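Adhesion G-protein coupled receptor G6 (Danio rerio, PDB 6V55) is an adhesion G-protein coupled receptor whose calcium-binding extracellular region probably serves cell adhesion and the signalling behind myelination. Local coordinates at residues W215-G220 and S238-L243; S463-Q469 and A481-I487. One frame throughout, in Å; residues are numbered along the deposited sequence.

Contact 1. Residues W215-G220 and S238-L243; sequences WTKSSG and SQIYTL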
loop_
_atom_site.group_PDB
_atom_site.type_symbol
_atom_site.label_atom_id
_atom_site.label_comp_id
_atom_site.label_asym_id
_atom_site.label_seq_id
_atom_site.Cartn_x
_atom_site.Cartn_y
_atom_site.Cartn_z
ATOM N N TRP A 215 0.539 -16.557 52.190
ATOM C CA TRP A 215 0.407 -16.295 53.617
ATOM C C TRP A 215 -1.072 -16.172 53.923
ATOM O O TRP A 215 -1.804 -15.653 53.090
ATOM C CB TRP A 215 1.131 -15.004 54.007
ATOM C CG TRP A 215 0.918 -14.582 55.421
ATOM C CD1 TRP A 215 1.420 -15.181 56.539
ATOM C CD2 TRP A 215 0.161 -13.448 55.877
ATOM N NE1 TRP A 215 1.037 -14.489 57.659
ATOM C CE2 TRP A 215 0.254 -13.426 57.285
ATOM C CE3 TRP A 215 -0.581 -12.448 55.231
ATOM C CZ2 TRP A 215 -0.370 -12.446 58.063
ATOM C CZ3 TRP A 215 -1.201 -11.477 56.004
ATOM C CH2 TRP A 215 -1.099 -11.496 57.411
ATOM N N THR A 216 -1.517 -16.698 55.077
ATOM C CA THR A 216 -2.781 -16.295 55.694
ATOM C C THR A 216 -2.527 -15.868 57.131
ATOM O O THR A 216 -1.665 -16.429 57.809
ATOM C CB THR A 216 -3.844 -17.393 55.762
ATOM O OG1 THR A 216 -3.407 -18.403 56.670
ATOM C CG2 THR A 216 -4.115 -18.011 54.461
ATOM N N LYS A 217 -3.310 -14.894 57.608
ATOM C CA LYS A 217 -3.203 -14.483 59.005
ATOM C C LYS A 217 -3.721 -15.553 59.965
ATOM O O LYS A 217 -3.125 -15.766 61.037
ATOM C CB LYS A 217 -3.966 -13.172 59.215
ATOM C CG LYS A 217 -3.728 -12.508 60.546
ATOM C CD LYS A 217 -4.792 -11.507 60.819
ATOM C CE LYS A 217 -4.524 -10.856 62.128
ATOM N NZ LYS A 217 -5.232 -9.545 62.251
ATOM N N SER A 218 -4.794 -16.252 59.557
ATOM C CA SER A 218 -5.587 -17.092 60.452
ATOM C C SER A 218 -4.822 -18.313 60.922
ATOM O O SER A 218 -4.934 -18.692 62.089
ATOM C CB SER A 218 -6.879 -17.526 59.758
ATOM O OG SER A 218 -6.620 -18.435 58.703
ATOM N N SER A 219 -3.995 -18.900 60.060
ATOM C CA SER A 219 -3.120 -19.984 60.478
ATOM C C SER A 219 -1.679 -19.561 60.706
ATOM O O SER A 219 -0.941 -20.279 61.389
ATOM C CB SER A 219 -3.141 -21.102 59.432
ATOM O OG SER A 219 -3.151 -20.534 58.134
ATOM N N GLY A 220 -1.252 -18.428 60.146
ATOM C CA GLY A 220 0.165 -18.136 60.076
ATOM C C GLY A 220 0.903 -18.946 59.045
ATOM O O GLY A 220 2.134 -18.949 59.048
ATOM N N SER A 238 3.237 -14.206 62.996
ATOM C CA SER A 238 2.570 -13.417 61.972
ATOM C C SER A 238 1.051 -13.402 62.098
ATOM O O SER A 238 0.394 -12.761 61.274
ATOM C CB SER A 238 2.945 -13.932 60.577
ATOM O OG SER A 238 2.053 -14.948 60.139
ATOM N N GLN A 239 0.463 -14.084 63.086
ATOM C CA GLN A 239 -0.990 -14.068 63.215
ATOM C C GLN A 239 -1.501 -12.854 63.979
ATOM O O GLN A 239 -2.712 -12.713 64.156
ATOM C CB GLN A 239 -1.475 -15.336 63.901
ATOM C CG GLN A 239 -0.687 -16.584 63.569
ATOM C CD GLN A 239 -1.189 -17.788 64.355
ATOM O OE1 GLN A 239 -0.542 -18.251 65.307
ATOM N NE2 GLN A 239 -2.366 -18.288 63.974
ATOM N N ILE A 240 -0.596 -11.999 64.439
ATOM C CA ILE A 240 -0.903 -10.752 65.124
ATOM C C ILE A 240 -1.111 -9.588 64.143
ATOM O O ILE A 240 -1.825 -8.627 64.450
ATOM C CB ILE A 240 0.267 -10.536 66.111
ATOM C CG1 ILE A 240 0.293 -11.694 67.087
ATOM C CG2 ILE A 240 0.186 -9.301 66.934
ATOM C CD1 ILE A 240 -1.003 -11.888 67.860
ATOM N N TYR A 241 -0.573 -9.678 62.934
ATOM C CA TYR A 241 -0.459 -8.518 62.066
ATOM C C TYR A 241 -1.484 -8.540 60.946
ATOM O O TYR A 241 -1.931 -9.591 60.487
ATOM C CB TYR A 241 0.943 -8.417 61.474
ATOM C CG TYR A 241 1.976 -8.256 62.549
ATOM C CD1 TYR A 241 2.074 -7.067 63.267
ATOM C CD2 TYR A 241 2.834 -9.308 62.882
ATOM C CE1 TYR A 241 3.019 -6.920 64.277
ATOM C CE2 TYR A 241 3.779 -9.172 63.887
ATOM C CZ TYR A 241 3.865 -7.975 64.577
ATOM O OH TYR A 241 4.798 -7.835 65.576
ATOM N N THR A 242 -1.837 -7.343 60.505
ATOM C CA THR A 242 -2.714 -7.128 59.370
ATOM C C THR A 242 -2.036 -6.103 58.477
ATOM O O THR A 242 -1.514 -5.100 58.972
ATOM C CB THR A 242 -4.094 -6.630 59.840
ATOM O OG1 THR A 242 -4.660 -7.570 60.769
ATOM C CG2 THR A 242 -5.046 -6.421 58.671
ATOM N N LEU A 243 -2.011 -6.359 57.177
ATOM C CA LEU A 243 -1.406 -5.403 56.260
ATOM C C LEU A 243 -2.439 -4.333 55.924
ATOM O O LEU A 243 -3.495 -4.649 55.372
ATOM C CB LEU A 243 -0.906 -6.125 55.009
ATOM C CG LEU A 243 -0.011 -7.349 55.254
ATOM C CD1 LEU A 243 0.388 -8.025 53.948
ATOM C CD2 LEU A 243 1.215 -6.957 56.055
#
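Lys217 and Gln239 bring the two backbones closest, their CA atoms 4.8 Å apart, yet no backbone hydrogen bond ties 215-220 to 238-243. The nearest substitute is a CA-H...O contact from Gln239 CA to Lys217 O, 3.5 Å long. Residues 215-216 end a strand, after which the chain turns through Lys217, Ser218 and Ser219 to Gly220; 238-243 passes beside this turn without regular structure. Gly220 has a positive phi, and a side chain there would press on both the preceding carbonyl and Gln239 CG.

Trp215 reaches the loop with the edge of its indole. NE1 gives a nearly straight hydrogen bond to Ser238 OG (2.7 Å, 167°), with the oxygen close to the ring plane. Farther along the same rim, CZ2 lies 3.3 Å from Ser238 O and CH2 3.7 Å from Tyr241 O, both oxygens in the plane. Ser238 OG is held twice, since it also bonds to the carbonyl of Cys235, the cysteine disulfide-linked to Cys193.

The setting is a pentraxin-type beta sandwich of the concanavalin class: strand 209-216 runs into 221-226 through this turn, and 238-243 belongs to the connection that leads on to strand 248-251 of the other sheet. Between the sheets, Trp215 and Leu243 both pack on Ile188.

Farther out, Lys217 runs along the loop. With CG anti to the backbone N (chi1 -169°) and the chain extended beyond, CE comes 3.3 Å from Gln239 O, and NZ makes a hydrogen bond to Thr242 OG1, modelled at 2.5 Å, a length that is doubtful in detail. At the Ser218 side of the turn, Gln239 sends its amide back past Gly220, and NE2 makes a weak, bent hydrogen bond to Ser218 O (3.2 Å, 128°).

Contact 2. Residues S463-Q469 and A481-I487; sequences SRPTVTQ and ASRTCMI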
loop_
_atom_site.group_PDB
_atom_site.type_symbol
_atom_site.label_atom_id
_atom_site.label_comp_id
_atom_site.label_asym_id
_atom_site.label_seq_id
_atom_site.Cartn_x
_atom_site.Cartn_y
_atom_site.Cartn_z
ATOM N N SER A 463 12.486 -7.093 -6.139
ATOM C CA SER A 463 12.521 -8.550 -6.158
ATOM C C SER A 463 13.818 -9.093 -5.587
ATOM O O SER A 463 14.899 -8.584 -5.884
ATOM C CB SER A 463 12.354 -9.097 -7.576
ATOM O OG SER A 463 11.266 -8.477 -8.236
ATOM N N ARG A 464 13.697 -10.185 -4.834
ATOM C CA ARG A 464 14.834 -10.995 -4.409
ATOM C C ARG A 464 15.484 -11.657 -5.631
ATOM O O ARG A 464 14.850 -11.771 -6.682
ATOM C CB ARG A 464 14.359 -12.026 -3.373
ATOM C CG ARG A 464 13.964 -11.388 -2.038
ATOM C CD ARG A 464 13.770 -12.408 -0.920
ATOM N NE ARG A 464 12.375 -12.422 -0.454
ATOM C CZ ARG A 464 11.969 -12.124 0.782
ATOM N NH1 ARG A 464 12.850 -11.799 1.728
ATOM N NH2 ARG A 464 10.667 -12.163 1.073
ATOM N N PRO A 465 16.776 -12.014 -5.549
ATOM C CA PRO A 465 17.435 -12.697 -6.682
ATOM C C PRO A 465 16.815 -14.049 -7.027
ATOM O O PRO A 465 16.429 -14.819 -6.142
ATOM C CB PRO A 465 18.874 -12.878 -6.189
ATOM C CG PRO A 465 19.080 -11.762 -5.254
ATOM C CD PRO A 465 17.770 -11.518 -4.570
ATOM N N THR A 466 16.761 -14.312 -8.348
ATOM C CA THR A 466 16.155 -15.449 -9.084
ATOM C C THR A 466 14.623 -15.465 -9.021
ATOM O O THR A 466 14.000 -16.424 -9.483
ATOM C CB THR A 466 16.703 -16.837 -8.685
ATOM O OG1 THR A 466 16.081 -17.261 -7.471
ATOM C CG2 THR A 466 18.248 -16.848 -8.529
ATOM N N VAL A 467 13.989 -14.407 -8.515
ATOM C CA VAL A 467 12.536 -14.255 -8.572
ATOM C C VAL A 467 12.164 -13.713 -9.945
ATOM O O VAL A 467 12.796 -12.768 -10.432
ATOM C CB VAL A 467 12.048 -13.312 -7.453
ATOM C CG1 VAL A 467 10.651 -12.748 -7.707
ATOM C CG2 VAL A 467 12.127 -13.996 -6.112
ATOM N N THR A 468 11.163 -14.324 -10.586
ATOM C CA THR A 468 10.544 -13.782 -11.790
ATOM C C THR A 468 9.204 -13.152 -11.423
ATOM O O THR A 468 8.390 -13.781 -10.737
ATOM C CB THR A 468 10.372 -14.884 -12.840
ATOM O OG1 THR A 468 11.665 -15.291 -13.289
ATOM C CG2 THR A 468 9.566 -14.396 -14.048
ATOM N N GLN A 469 8.991 -11.906 -11.855
ATOM C CA GLN A 469 7.747 -11.187 -11.614
ATOM C C GLN A 469 6.919 -11.078 -12.884
ATOM O O GLN A 469 7.462 -10.983 -13.979
ATOM C CB GLN A 469 8.024 -9.783 -11.102
ATOM C CG GLN A 469 8.733 -9.798 -9.813
ATOM C CD GLN A 469 7.803 -9.605 -8.648
ATOM O OE1 GLN A 469 6.569 -9.705 -8.778
ATOM N NE2 GLN A 469 8.385 -9.328 -7.481
ATOM N N ALA A 481 3.530 -10.235 -19.151
ATOM C CA ALA A 481 4.951 -10.116 -19.431
ATOM C C ALA A 481 5.704 -10.568 -18.192
ATOM O O ALA A 481 5.123 -10.659 -17.111
ATOM C CB ALA A 481 5.336 -8.676 -19.783
ATOM N N SER A 482 6.997 -10.860 -18.342
ATOM C CA SER A 482 7.793 -11.326 -17.209
ATOM C C SER A 482 9.205 -10.762 -17.270
ATOM O O SER A 482 9.712 -10.450 -18.347
ATOM C CB SER A 482 7.860 -12.854 -17.126
ATOM O OG SER A 482 8.781 -13.349 -18.077
ATOM N N ARG A 483 9.815 -10.610 -16.088
ATOM C CA ARG A 483 11.189 -10.130 -15.920
ATOM C C ARG A 483 11.809 -10.826 -14.718
ATOM O O ARG A 483 11.148 -11.006 -13.691
ATOM C CB ARG A 483 11.263 -8.611 -15.716
ATOM C CG ARG A 483 12.522 -7.970 -16.253
ATOM C CD ARG A 483 12.560 -6.468 -15.996
ATOM N NE ARG A 483 13.706 -5.808 -16.624
ATOM C CZ ARG A 483 14.068 -4.547 -16.372
ATOM N NH1 ARG A 483 13.380 -3.822 -15.491
ATOM N NH2 ARG A 483 15.117 -4.009 -16.990
ATOM N N THR A 484 13.079 -11.215 -14.842
ATOM C CA THR A 484 13.772 -11.971 -13.803
ATOM C C THR A 484 14.912 -11.144 -13.225
ATOM O O THR A 484 15.688 -10.536 -13.973
ATOM C CB THR A 484 14.300 -13.302 -14.351
ATOM O OG1 THR A 484 13.220 -14.015 -14.959
ATOM C CG2 THR A 484 14.874 -14.176 -13.232
ATOM N N CYS A 485 14.978 -11.095 -11.897
ATOM C CA CYS A 485 16.105 -10.548 -11.146
ATOM C C CYS A 485 17.202 -11.614 -11.086
ATOM O O CYS A 485 17.103 -12.570 -10.311
ATOM C CB CYS A 485 15.637 -10.150 -9.749
ATOM S SG CYS A 485 16.898 -9.381 -8.719
ATOM N N MET A 486 18.269 -11.446 -11.884
ATOM C CA MET A 486 19.339 -12.433 -12.053
ATOM C C MET A 486 20.564 -12.101 -11.203
ATOM O O MET A 486 20.766 -10.962 -10.777
ATOM C CB MET A 486 19.786 -12.510 -13.512
ATOM C CG MET A 486 18.674 -12.650 -14.492
ATOM S SD MET A 486 18.533 -14.320 -15.116
ATOM C CE MET A 486 20.063 -14.460 -16.045
ATOM N N ILE A 487 21.423 -13.107 -11.017
ATOM C CA ILE A 487 22.714 -12.942 -10.345
ATOM C C ILE A 487 23.840 -12.918 -11.375
ATOM O O ILE A 487 24.066 -13.906 -12.092
ATOM C CB ILE A 487 22.965 -14.051 -9.327
ATOM C CG1 ILE A 487 21.949 -13.933 -8.216
ATOM C CG2 ILE A 487 24.374 -13.958 -8.776
ATOM C CD1 ILE A 487 21.850 -15.158 -7.484
#
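Where Thr466 meets Cys485 the flat groups are peptide units: Thr466 N sits almost straight beyond the Cys485 carbonyl (C=O...N 170°), 2.6 Å from its O, while the N-H meets that oxygen at a bent 148°. The side-chain amide of Gln469 turns back to its own segment, NE2 bonding Gly336 O and, 15° out of the amide plane, Ser463 OG, which also bonds the Pro461 carbonyl. Arg483 meets Trp496 of the third strand in a cation-pi contact and pairs through NH1 with Asp452 of the short strand 452-453.

Strands 468-472 and 480-488 form an antiparallel hairpin within a small disulfide-braced sheet, probably the hormone-receptor domain known in Gpr126. Gln469 and Arg483 are a hydrogen-bonded pair (Gln469 N to Arg483 O 3.0 Å). Before it, a type II turn from Arg464 to Val467 wraps Cys485, disulfide-bonded to Cys449, and Pro465 CB rests 3.8 Å from Ile487 CG1.

On the face away from Gln469 and Arg483, Thr468 and Thr484 join hydroxyls, OG1 to OG1 2.6 Å, each beside its backbone N. Thr468 CG2 packs 3.8 Å from Ser482 CB. With an alanine in place of Thr468, the Thr484 hydroxyl would probably lose this mate and Ser482 its methyl neighbour.

Contacts 1 and 2 bury similar areas by different means and lie in separate domains, about 73 Å apart between centres and about 52 Å between nearest atoms, sharing no strand. Contact 1 sits far out, 61 Å from the centre of the chain, contact 2 at 21 Å. Each is partly buried. In 215-220/238-243 a turn meets an irregular loop at the end of a beta sandwich, so side chains supply the hydrogen bonds, with an indole inside and a lysine outside. In 463-469/481-487 a turn and the strand that follows it pair with a neighbouring strand, mainly through backbone bonds; the buried Cys485 is tied by a disulfide to Cys449, and a glycan borders Ser482.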